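Local atomic coordinates of serine acetyltransferase (Bacteroides vulgatus ATCC 8482, PDB entry 3F1X), a protein that probably acts as an acyltransferase, most likely moving an acetyl group onto serine on the way to cysteine. Residues I52-P55 with G56-N60; L172-P175 with L176-R179; S217-G220 with N221-L225; A276-G279 with G280-V284. All coordinates share one frame; numbering follows the deposited sequence.

The four contacts are local turns, met in order along one chain. Interactions 1 and 2 lie in the helical part: interaction 1 ends helix 39-53, and interaction 2 leads into helix 177-189. Their centres are about 24 Å apart. Interactions 3 and 4 are corners of the left-handed beta-helix that follows. Their centres are about 14 Å apart, with nearest atoms about 7 Å apart. They share a parallel sheet, which holds strands 224-226 and 277-278. The centres of interactions 1 and 4 are about 37 Å apart, yet both touch the second subunit; interactions 2 and 4 both touch the fourth. Turns in both domains therefore lie at subunit interfaces of the six-chain assembly.

Interaction 1. Residues I52-P55 with G56-N60; sequences IIFP and GYFGN
The Phe54 ring lies alongside that of Phe58, both side chains pointing the same way. Phe54 CD2 meets Phe58 CE2 at 4.1 Å, and the touch falls at the edge of the Phe58 ring. In both residues CG is anti to the carbonyl carbon (chi1 -58° in Phe54), and on this backbone the two rings end side by side. One face of the Phe54 ring is covered by its own neighbour Ile53, whose CG2 stands 3.7 Å above the plane, over the ring centre. Ile151 of helix 147-153 packs against both phenylalanines.

The backbone here is a type II beta turn with Pro55 and Gly56 at its corners, placed just after helix 39-53. Tyr57 N donates to Phe54 O at 3.2 Å with an N-H...O angle of 157°. The same Phe54 O lies near the plane of the Tyr57 ring, at its edge, and is 3.5 Å from Tyr57 CB. Beside this bond, Phe54 CB and Tyr57 CB touch at 4.1 Å. Gly56 has a positive phi of 88°. A CB on it would fall 2.4 Å from Pro55 O, a clash that calls for glycine. Arg127 NH2 takes up Ile52 O at the helix end, and Tyr23 of the second subunit packs on Phe54 and Pro55.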
loop_
_atom_site.group_PDB
_atom_site.type_symbol
_atom_site.label_atom_id
_atom_site.label_comp_id
_atom_site.label_asym_id
_atom_site.label_seq_id
_atom_site.Cartn_x
_atom_site.Cartn_y
_atom_site.Cartn_z
ATOM N N ILE A 52 -3.740 -4.252 -22.820
ATOM C CA ILE A 52 -3.064 -4.558 -24.069
ATOM C C ILE A 52 -4.094 -4.720 -25.190
ATOM O O ILE A 52 -3.861 -4.317 -26.326
ATOM C CB ILE A 52 -2.246 -5.860 -23.947
ATOM C CG1 ILE A 52 -1.102 -5.660 -22.961
ATOM C CG2 ILE A 52 -1.715 -6.268 -25.307
ATOM C CD1 ILE A 52 -0.443 -6.947 -22.503
ATOM N N ILE A 53 -5.231 -5.321 -24.860
ATOM C CA ILE A 53 -6.291 -5.527 -25.844
ATOM C C ILE A 53 -6.961 -4.197 -26.201
ATOM O O ILE A 53 -7.284 -3.947 -27.359
ATOM C CB ILE A 53 -7.347 -6.514 -25.307
ATOM C CG1 ILE A 53 -6.736 -7.912 -25.217
ATOM C CG2 ILE A 53 -8.606 -6.478 -26.192
ATOM C CD1 ILE A 53 -7.531 -8.904 -24.362
ATOM N N PHE A 54 -7.173 -3.350 -25.202
ATOM C CA PHE A 54 -7.792 -2.037 -25.414
ATOM C C PHE A 54 -6.777 -0.981 -24.998
ATOM O O PHE A 54 -6.905 -0.366 -23.944
ATOM C CB PHE A 54 -9.046 -1.904 -24.550
ATOM C CG PHE A 54 -10.071 -2.967 -24.800
ATOM C CD1 PHE A 54 -10.780 -3.000 -26.001
ATOM C CD2 PHE A 54 -10.334 -3.932 -23.834
ATOM C CE1 PHE A 54 -11.745 -3.987 -26.234
ATOM C CE2 PHE A 54 -11.297 -4.929 -24.051
ATOM C CZ PHE A 54 -12.000 -4.954 -25.251
ATOM N N PRO A 55 -5.757 -0.749 -25.834
ATOM C CA PRO A 55 -4.717 0.238 -25.527
ATOM C C PRO A 55 -5.187 1.655 -25.230
ATOM O O PRO A 55 -5.984 2.231 -25.967
ATOM C CB PRO A 55 -3.802 0.169 -26.750
ATOM C CG PRO A 55 -4.733 -0.211 -27.852
ATOM C CD PRO A 55 -5.620 -1.258 -27.208
ATOM N N GLY A 56 -4.683 2.215 -24.139
ATOM C CA GLY A 56 -5.065 3.562 -23.771
ATOM C C GLY A 56 -6.308 3.655 -22.900
ATOM O O GLY A 56 -6.553 4.699 -22.299
ATOM N N TYR A 57 -7.104 2.588 -22.838
ATOM C CA TYR A 57 -8.314 2.598 -22.016
ATOM C C TYR A 57 -8.003 2.074 -20.633
ATOM O O TYR A 57 -8.491 2.598 -19.628
ATOM C CB TYR A 57 -9.424 1.752 -22.641
ATOM C CG TYR A 57 -10.230 2.504 -23.665
ATOM C CD1 TYR A 57 -9.872 2.499 -25.010
ATOM C CD2 TYR A 57 -11.341 3.250 -23.284
ATOM C CE1 TYR A 57 -10.611 3.224 -25.954
ATOM C CE2 TYR A 57 -12.079 3.976 -24.214
ATOM C CZ TYR A 57 -11.712 3.961 -25.546
ATOM O OH TYR A 57 -12.452 4.686 -26.454
ATOM N N PHE A 58 -7.199 1.021 -20.595
ATOM C CA PHE A 58 -6.771 0.413 -19.349
ATOM C C PHE A 58 -5.257 0.552 -19.359
ATOM O O PHE A 58 -4.588 0.313 -18.351
ATOM C CB PHE A 58 -7.145 -1.074 -19.317
ATOM C CG PHE A 58 -8.618 -1.333 -19.201
ATOM C CD1 PHE A 58 -9.262 -1.231 -17.967
ATOM C CD2 PHE A 58 -9.369 -1.687 -20.323
ATOM C CE1 PHE A 58 -10.635 -1.480 -17.850
ATOM C CE2 PHE A 58 -10.748 -1.939 -20.219
ATOM C CZ PHE A 58 -11.380 -1.835 -18.978
ATOM N N GLY A 59 -4.740 0.954 -20.520
ATOM C CA GLY A 59 -3.308 1.111 -20.722
ATOM C C GLY A 59 -2.639 2.417 -20.327
ATOM O O GLY A 59 -1.427 2.537 -20.477
ATOM N N ASN A 60 -3.405 3.393 -19.841
ATOM C CA ASN A 60 -2.842 4.677 -19.421
ATOM C C ASN A 60 -3.911 5.544 -18.751
ATOM O O ASN A 60 -5.070 5.548 -19.165
ATOM C CB ASN A 60 -2.254 5.426 -20.621
ATOM C CG ASN A 60 -1.322 6.553 -20.208
ATOM O OD1 ASN A 60 -1.561 7.239 -19.211
ATOM N ND2 ASN A 60 -0.263 6.760 -20.983
#

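Interaction 2. Residues L172-P175 with L176-R179; sequences LGVP and LIPR
A classic gamma turn centred on Leu176 bends the chain into helix 177-189. Ile177 N donates to Pro175 O at 2.6 Å, closing the turn across a single residue. The bond is strongly bent at the acceptor: the C=O...N angle is only 101°, and the donor is tilted out of the carbonyl plane. Leu176 has a positive phi of 65°, unusual for a residue with a side chain. Its CB pays for this by lying 3.0 Å from Pro175 O, a tight approach. Leu176 is also the N-cap of the helix.

Val174 reaches over the turn. With CG1 anti to the backbone N (chi1 180°), that methyl is turned onto Ile177 and meets its CB at 3.8 Å and its CG1 at 3.9 Å. The carbonyl of Val174 faces the Pro178 ring, with Val174 O 3.0 Å from Pro178 CD. Pro178 has no N-H to give, and carbon instead of a polar hydrogen meets this oxygen. Ile87 of helix 68-93 packs on Val174, and Leu169 and Leu170 of the preceding helix pack on Pro178. Glu149 of the fourth subunit touches Leu176. Just upstream, Gly173 ends helix 155-171 with a Schellman motif. The whole is a tight helix-to-helix joint, with proline in the first turn of the new helix, a common place for it.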
loop_
_atom_site.group_PDB
_atom_site.type_symbol
_atom_site.label_atom_id
_atom_site.label_comp_id
_atom_site.label_asym_id
_atom_site.label_seq_id
_atom_site.Cartn_x
_atom_site.Cartn_y
_atom_site.Cartn_z
ATOM N N LEU A 172 -4.953 -24.062 -24.883
ATOM C CA LEU A 172 -3.514 -24.296 -24.859
ATOM C C LEU A 172 -3.123 -25.380 -23.866
ATOM O O LEU A 172 -1.966 -25.770 -23.793
ATOM C CB LEU A 172 -2.779 -23.007 -24.507
ATOM C CG LEU A 172 -2.760 -21.951 -25.605
ATOM C CD1 LEU A 172 -2.222 -20.646 -25.041
ATOM C CD2 LEU A 172 -1.899 -22.446 -26.770
ATOM N N GLY A 173 -4.092 -25.846 -23.087
ATOM C CA GLY A 173 -3.831 -26.895 -22.123
ATOM C C GLY A 173 -3.389 -26.463 -20.734
ATOM O O GLY A 173 -2.776 -27.249 -20.012
ATOM N N VAL A 174 -3.686 -25.227 -20.347
ATOM C CA VAL A 174 -3.304 -24.765 -19.018
ATOM C C VAL A 174 -4.401 -25.157 -18.032
ATOM O O VAL A 174 -5.527 -24.669 -18.110
ATOM C CB VAL A 174 -3.133 -23.233 -18.968
ATOM C CG1 VAL A 174 -2.732 -22.803 -17.560
ATOM C CG2 VAL A 174 -2.075 -22.792 -19.974
ATOM N N PRO A 175 -4.088 -26.047 -17.080
ATOM C CA PRO A 175 -5.116 -26.450 -16.119
ATOM C C PRO A 175 -5.342 -25.466 -14.970
ATOM O O PRO A 175 -4.477 -24.643 -14.657
ATOM C CB PRO A 175 -4.605 -27.797 -15.631
ATOM C CG PRO A 175 -3.132 -27.588 -15.592
ATOM C CD PRO A 175 -2.834 -26.791 -16.859
ATOM N N LEU A 176 -6.525 -25.553 -14.363
ATOM C CA LEU A 176 -6.898 -24.721 -13.215
ATOM C C LEU A 176 -7.008 -23.212 -13.457
ATOM O O LEU A 176 -8.035 -22.603 -13.167
ATOM C CB LEU A 176 -5.908 -24.977 -12.075
ATOM C CG LEU A 176 -6.283 -24.442 -10.695
ATOM C CD1 LEU A 176 -7.424 -25.280 -10.114
ATOM C CD2 LEU A 176 -5.066 -24.505 -9.767
ATOM N N ILE A 177 -5.946 -22.610 -13.969
ATOM C CA ILE A 177 -5.953 -21.180 -14.220
ATOM C C ILE A 177 -7.179 -20.641 -14.972
ATOM O O ILE A 177 -7.687 -19.576 -14.622
ATOM C CB ILE A 177 -4.672 -20.753 -14.961
ATOM C CG1 ILE A 177 -3.448 -21.096 -14.104
ATOM C CG2 ILE A 177 -4.684 -19.269 -15.235
ATOM C CD1 ILE A 177 -3.506 -20.526 -12.691
ATOM N N PRO A 178 -7.673 -21.352 -16.001
ATOM C CA PRO A 178 -8.850 -20.835 -16.724
ATOM C C PRO A 178 -10.092 -20.641 -15.845
ATOM O O PRO A 178 -10.760 -19.613 -15.925
ATOM C CB PRO A 178 -9.081 -21.885 -17.813
ATOM C CG PRO A 178 -7.683 -22.421 -18.068
ATOM C CD PRO A 178 -7.146 -22.565 -16.652
ATOM N N ARG A 179 -10.391 -21.630 -15.011
ATOM C CA ARG A 179 -11.547 -21.566 -14.125
ATOM C C ARG A 179 -11.352 -20.448 -13.101
ATOM O O ARG A 179 -12.294 -19.751 -12.723
ATOM C CB ARG A 179 -11.738 -22.913 -13.420
ATOM C CG ARG A 179 -13.025 -23.040 -12.620
ATOM C CD ARG A 179 -14.258 -22.796 -13.481
ATOM N NE ARG A 179 -15.493 -22.878 -12.695
ATOM C CZ ARG A 179 -16.074 -24.013 -12.313
ATOM N NH1 ARG A 179 -15.546 -25.184 -12.645
ATOM N NH2 ARG A 179 -17.187 -23.975 -11.591
#

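Interaction 3. Residues S217-G220 with N221-L225; sequences SIIG and NNVKL
Ile219 CG2 fits against the branched end of Val223, touching all three of its side-chain carbons. It lies 3.5 Å from Val223 CB, 3.5 Å from Val223 CG2 and 3.7 Å from Val223 CG1. In Ile219 the longer branch sits beside the backbone N (chi1 -59°), which puts the CG2 methyl opposite that nitrogen and turned to Val223. Val223 has CG1 opposite its backbone N (chi1 178°). Its CG2 then swings back over the turn and packs 3.5 Å from Gly220 O. The two side chains cross obliquely rather than run alongside each other.

This is a corner of the left-handed beta-helix, between strands 218-219 and 224-226. Ile219, Gly220 and Val223 fit the hexapeptide repeat of that fold. Asn222 makes the bend with a positive phi of 57°. Asn221 turns its side chain the other way: its OD1 accepts a bond from His201 N of a neighbouring coil, and its own N binds Asp256 OD1. Leu254 packs on Val223, and Leu231 on Ile219.

Inside the bend a single water bridges the backbone. It donates to Gly220 O at 2.7 Å and accepts from Val223 N at 2.9 Å. The corner is thus apolar where its side chains meet, while Gly220 O and Val223 N are joined through the water instead of directly.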
loop_
_atom_site.group_PDB
_atom_site.type_symbol
_atom_site.label_atom_id
_atom_site.label_comp_id
_atom_site.label_asym_id
_atom_site.label_seq_id
_atom_site.Cartn_x
_atom_site.Cartn_y
_atom_site.Cartn_z
ATOM N N SER A 217 -21.658 -25.684 -23.290
ATOM C CA SER A 217 -22.584 -24.871 -24.061
ATOM C C SER A 217 -21.945 -24.416 -25.375
ATOM O O SER A 217 -20.739 -24.201 -25.449
ATOM C CB SER A 217 -23.000 -23.635 -23.265
ATOM O OG SER A 217 -23.572 -23.990 -22.023
ATOM N N ILE A 218 -22.769 -24.273 -26.408
ATOM C CA ILE A 218 -22.298 -23.801 -27.702
ATOM C C ILE A 218 -23.195 -22.633 -28.083
ATOM O O ILE A 218 -24.405 -22.792 -28.240
ATOM C CB ILE A 218 -22.384 -24.896 -28.800
ATOM C CG1 ILE A 218 -21.501 -26.089 -28.429
ATOM C CG2 ILE A 218 -21.916 -24.332 -30.140
ATOM C CD1 ILE A 218 -21.572 -27.247 -29.429
ATOM N N ILE A 219 -22.601 -21.453 -28.208
ATOM C CA ILE A 219 -23.361 -20.269 -28.565
ATOM C C ILE A 219 -22.892 -19.715 -29.902
ATOM O O ILE A 219 -21.696 -19.476 -30.097
ATOM C CB ILE A 219 -23.214 -19.182 -27.499
ATOM C CG1 ILE A 219 -23.705 -19.708 -26.153
ATOM C CG2 ILE A 219 -24.014 -17.972 -27.892
ATOM C CD1 ILE A 219 -23.525 -18.716 -25.023
ATOM N N GLY A 220 -23.845 -19.516 -30.811
ATOM C CA GLY A 220 -23.540 -19.005 -32.138
ATOM C C GLY A 220 -23.154 -17.539 -32.197
ATOM O O GLY A 220 -22.741 -16.947 -31.201
ATOM N N ASN A 221 -23.292 -16.945 -33.377
ATOM C CA ASN A 221 -22.930 -15.550 -33.550
ATOM C C ASN A 221 -24.114 -14.622 -33.349
ATOM O O ASN A 221 -25.265 -15.008 -33.571
ATOM C CB ASN A 221 -22.343 -15.322 -34.945
ATOM C CG ASN A 221 -21.180 -16.247 -35.247
ATOM O OD1 ASN A 221 -20.264 -16.405 -34.441
ATOM N ND2 ASN A 221 -21.209 -16.858 -36.422
ATOM N N ASN A 222 -23.819 -13.396 -32.924
ATOM C CA ASN A 222 -24.840 -12.385 -32.710
ATOM C C ASN A 222 -25.901 -12.846 -31.719
ATOM O O ASN A 222 -27.090 -12.641 -31.938
ATOM C CB ASN A 222 -25.509 -12.033 -34.046
ATOM C CG ASN A 222 -24.522 -11.514 -35.079
ATOM O OD1 ASN A 222 -23.943 -10.438 -34.924
ATOM N ND2 ASN A 222 -24.317 -12.287 -36.142
ATOM N N VAL A 223 -25.473 -13.477 -30.633
ATOM C CA VAL A 223 -26.418 -13.941 -29.623
ATOM C C VAL A 223 -26.428 -12.970 -28.455
ATOM O O VAL A 223 -25.390 -12.417 -28.094
ATOM C CB VAL A 223 -26.050 -15.357 -29.111
ATOM C CG1 VAL A 223 -27.026 -15.798 -28.016
ATOM C CG2 VAL A 223 -26.079 -16.350 -30.267
ATOM N N LYS A 224 -27.607 -12.753 -27.875
ATOM C CA LYS A 224 -27.751 -11.838 -26.747
ATOM C C LYS A 224 -28.475 -12.522 -25.598
ATOM O O LYS A 224 -29.517 -13.136 -25.790
ATOM C CB LYS A 224 -28.536 -10.584 -27.159
ATOM C CG LYS A 224 -28.821 -9.639 -25.990
ATOM C CD LYS A 224 -29.679 -8.437 -26.382
ATOM C CE LYS A 224 -28.933 -7.465 -27.277
ATOM N NZ LYS A 224 -29.691 -6.181 -27.423
ATOM N N LEU A 225 -27.907 -12.407 -24.405
ATOM C CA LEU A 225 -28.477 -12.998 -23.201
ATOM C C LEU A 225 -28.716 -11.884 -22.192
ATOM O O LEU A 225 -27.948 -10.927 -22.127
ATOM C CB LEU A 225 -27.497 -14.012 -22.600
ATOM C CG LEU A 225 -27.608 -15.511 -22.899
ATOM C CD1 LEU A 225 -27.955 -15.785 -24.354
ATOM C CD2 LEU A 225 -26.289 -16.160 -22.506
HETATM O O HOH W 1 -22.796 -14.450 -30.174
#

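Interaction 4. Residues A276-G279 with G280-V284; sequences ATVG and GNIWV
This is apolar packing inside a corner of the left-handed beta-helix, between strands 277-278 and 283-284. Val278 CG1 is the meeting point. It touches Ile282 CD1 at 3.8 Å and Val284 CG2 at 3.9 Å, so one methyl links the start of the corner to residues past the bend. The chain turns at Asn281, whose phi is positive (61°).

Ile282 takes a less common form. Its CG1 lies between the backbone N and the carbonyl carbon (chi1 56°), which lays the longer branch back over Gly279. There CG1 comes 3.3 Å from Gly279 O and CD1 comes 3.5 Å from it. This carbonyl oxygen is buried by the contact and has no polar partner in the model. An alanine in place of Ile282 would probably open a gap over Gly279 O and take from Val278 CG1 one of the two apolar neighbours it has across this corner.

Asn299 of the fourth subunit also packs on Ile282, and Gly280 of that subunit lies against Trp283. The order Val278-Gly279, then Ile282 and Val284, follows the spacing of the hexapeptide repeat, with the bulkier Ile282 where a smaller residue is usual; this repeat is the signature of left-handed beta-helix acyltransferases.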
loop_
_atom_site.group_PDB
_atom_site.type_symbol
_atom_site.label_atom_id
_atom_site.label_comp_id
_atom_site.label_asym_id
_atom_site.label_seq_id
_atom_site.Cartn_x
_atom_site.Cartn_y
_atom_site.Cartn_z
ATOM N N ALA A 276 -34.475 -17.287 -33.136
ATOM C CA ALA A 276 -35.550 -17.509 -32.174
ATOM C C ALA A 276 -35.413 -16.606 -30.959
ATOM O O ALA A 276 -34.326 -16.104 -30.648
ATOM C CB ALA A 276 -35.585 -18.956 -31.733
ATOM N N THR A 277 -36.534 -16.404 -30.278
ATOM C CA THR A 277 -36.581 -15.573 -29.086
ATOM C C THR A 277 -37.180 -16.372 -27.930
ATOM O O THR A 277 -38.245 -16.985 -28.069
ATOM C CB THR A 277 -37.440 -14.317 -29.325
ATOM O OG1 THR A 277 -36.826 -13.506 -30.336
ATOM C CG2 THR A 277 -37.574 -13.500 -28.042
ATOM N N VAL A 278 -36.481 -16.375 -26.797
ATOM C CA VAL A 278 -36.934 -17.090 -25.609
ATOM C C VAL A 278 -37.332 -16.066 -24.560
ATOM O O VAL A 278 -36.488 -15.325 -24.040
ATOM C CB VAL A 278 -35.815 -18.003 -25.024
ATOM C CG1 VAL A 278 -36.292 -18.663 -23.727
ATOM C CG2 VAL A 278 -35.427 -19.076 -26.037
ATOM N N GLY A 279 -38.626 -16.023 -24.259
ATOM C CA GLY A 279 -39.123 -15.087 -23.268
ATOM C C GLY A 279 -38.519 -15.345 -21.898
ATOM O O GLY A 279 -37.918 -16.389 -21.666
ATOM N N GLY A 280 -38.694 -14.403 -20.977
ATOM C CA GLY A 280 -38.130 -14.585 -19.654
ATOM C C GLY A 280 -38.952 -15.415 -18.691
ATOM O O GLY A 280 -40.118 -15.727 -18.949
ATOM N N ASN A 281 -38.322 -15.793 -17.587
ATOM C CA ASN A 281 -38.974 -16.550 -16.520
ATOM C C ASN A 281 -39.535 -17.912 -16.895
ATOM O O ASN A 281 -40.479 -18.383 -16.265
ATOM C CB ASN A 281 -40.088 -15.705 -15.912
ATOM C CG ASN A 281 -39.575 -14.388 -15.370
ATOM O OD1 ASN A 281 -38.907 -14.346 -14.335
ATOM N ND2 ASN A 281 -39.863 -13.308 -16.080
ATOM N N ILE A 282 -38.969 -18.552 -17.910
ATOM C CA ILE A 282 -39.460 -19.865 -18.298
ATOM C C ILE A 282 -38.404 -20.965 -18.260
ATOM O O ILE A 282 -37.224 -20.742 -18.538
ATOM C CB ILE A 282 -40.105 -19.840 -19.703
ATOM C CG1 ILE A 282 -39.125 -19.303 -20.733
ATOM C CG2 ILE A 282 -41.367 -18.995 -19.683
ATOM C CD1 ILE A 282 -39.646 -19.419 -22.155
ATOM N N TRP A 283 -38.871 -22.148 -17.894
ATOM C CA TRP A 283 -38.066 -23.357 -17.778
ATOM C C TRP A 283 -38.178 -24.045 -19.133
ATOM O O TRP A 283 -39.207 -24.638 -19.448
ATOM C CB TRP A 283 -38.671 -24.198 -16.646
ATOM C CG TRP A 283 -38.069 -25.547 -16.377
ATOM C CD1 TRP A 283 -38.617 -26.757 -16.693
ATOM C CD2 TRP A 283 -36.877 -25.829 -15.630
ATOM N NE1 TRP A 283 -37.847 -27.773 -16.182
ATOM C CE2 TRP A 283 -36.772 -27.233 -15.531
ATOM C CE3 TRP A 283 -35.887 -25.033 -15.042
ATOM C CZ2 TRP A 283 -35.721 -27.856 -14.852
ATOM C CZ3 TRP A 283 -34.835 -25.656 -14.364
ATOM C CH2 TRP A 283 -34.763 -27.056 -14.281
ATOM N N VAL A 284 -37.124 -23.935 -19.940
ATOM C CA VAL A 284 -37.106 -24.513 -21.284
ATOM C C VAL A 284 -36.346 -25.832 -21.343
ATOM O O VAL A 284 -35.137 -25.871 -21.119
ATOM C CB VAL A 284 -36.468 -23.535 -22.286
ATOM C CG1 VAL A 284 -36.596 -24.072 -23.704
ATOM C CG2 VAL A 284 -37.128 -22.181 -22.162
#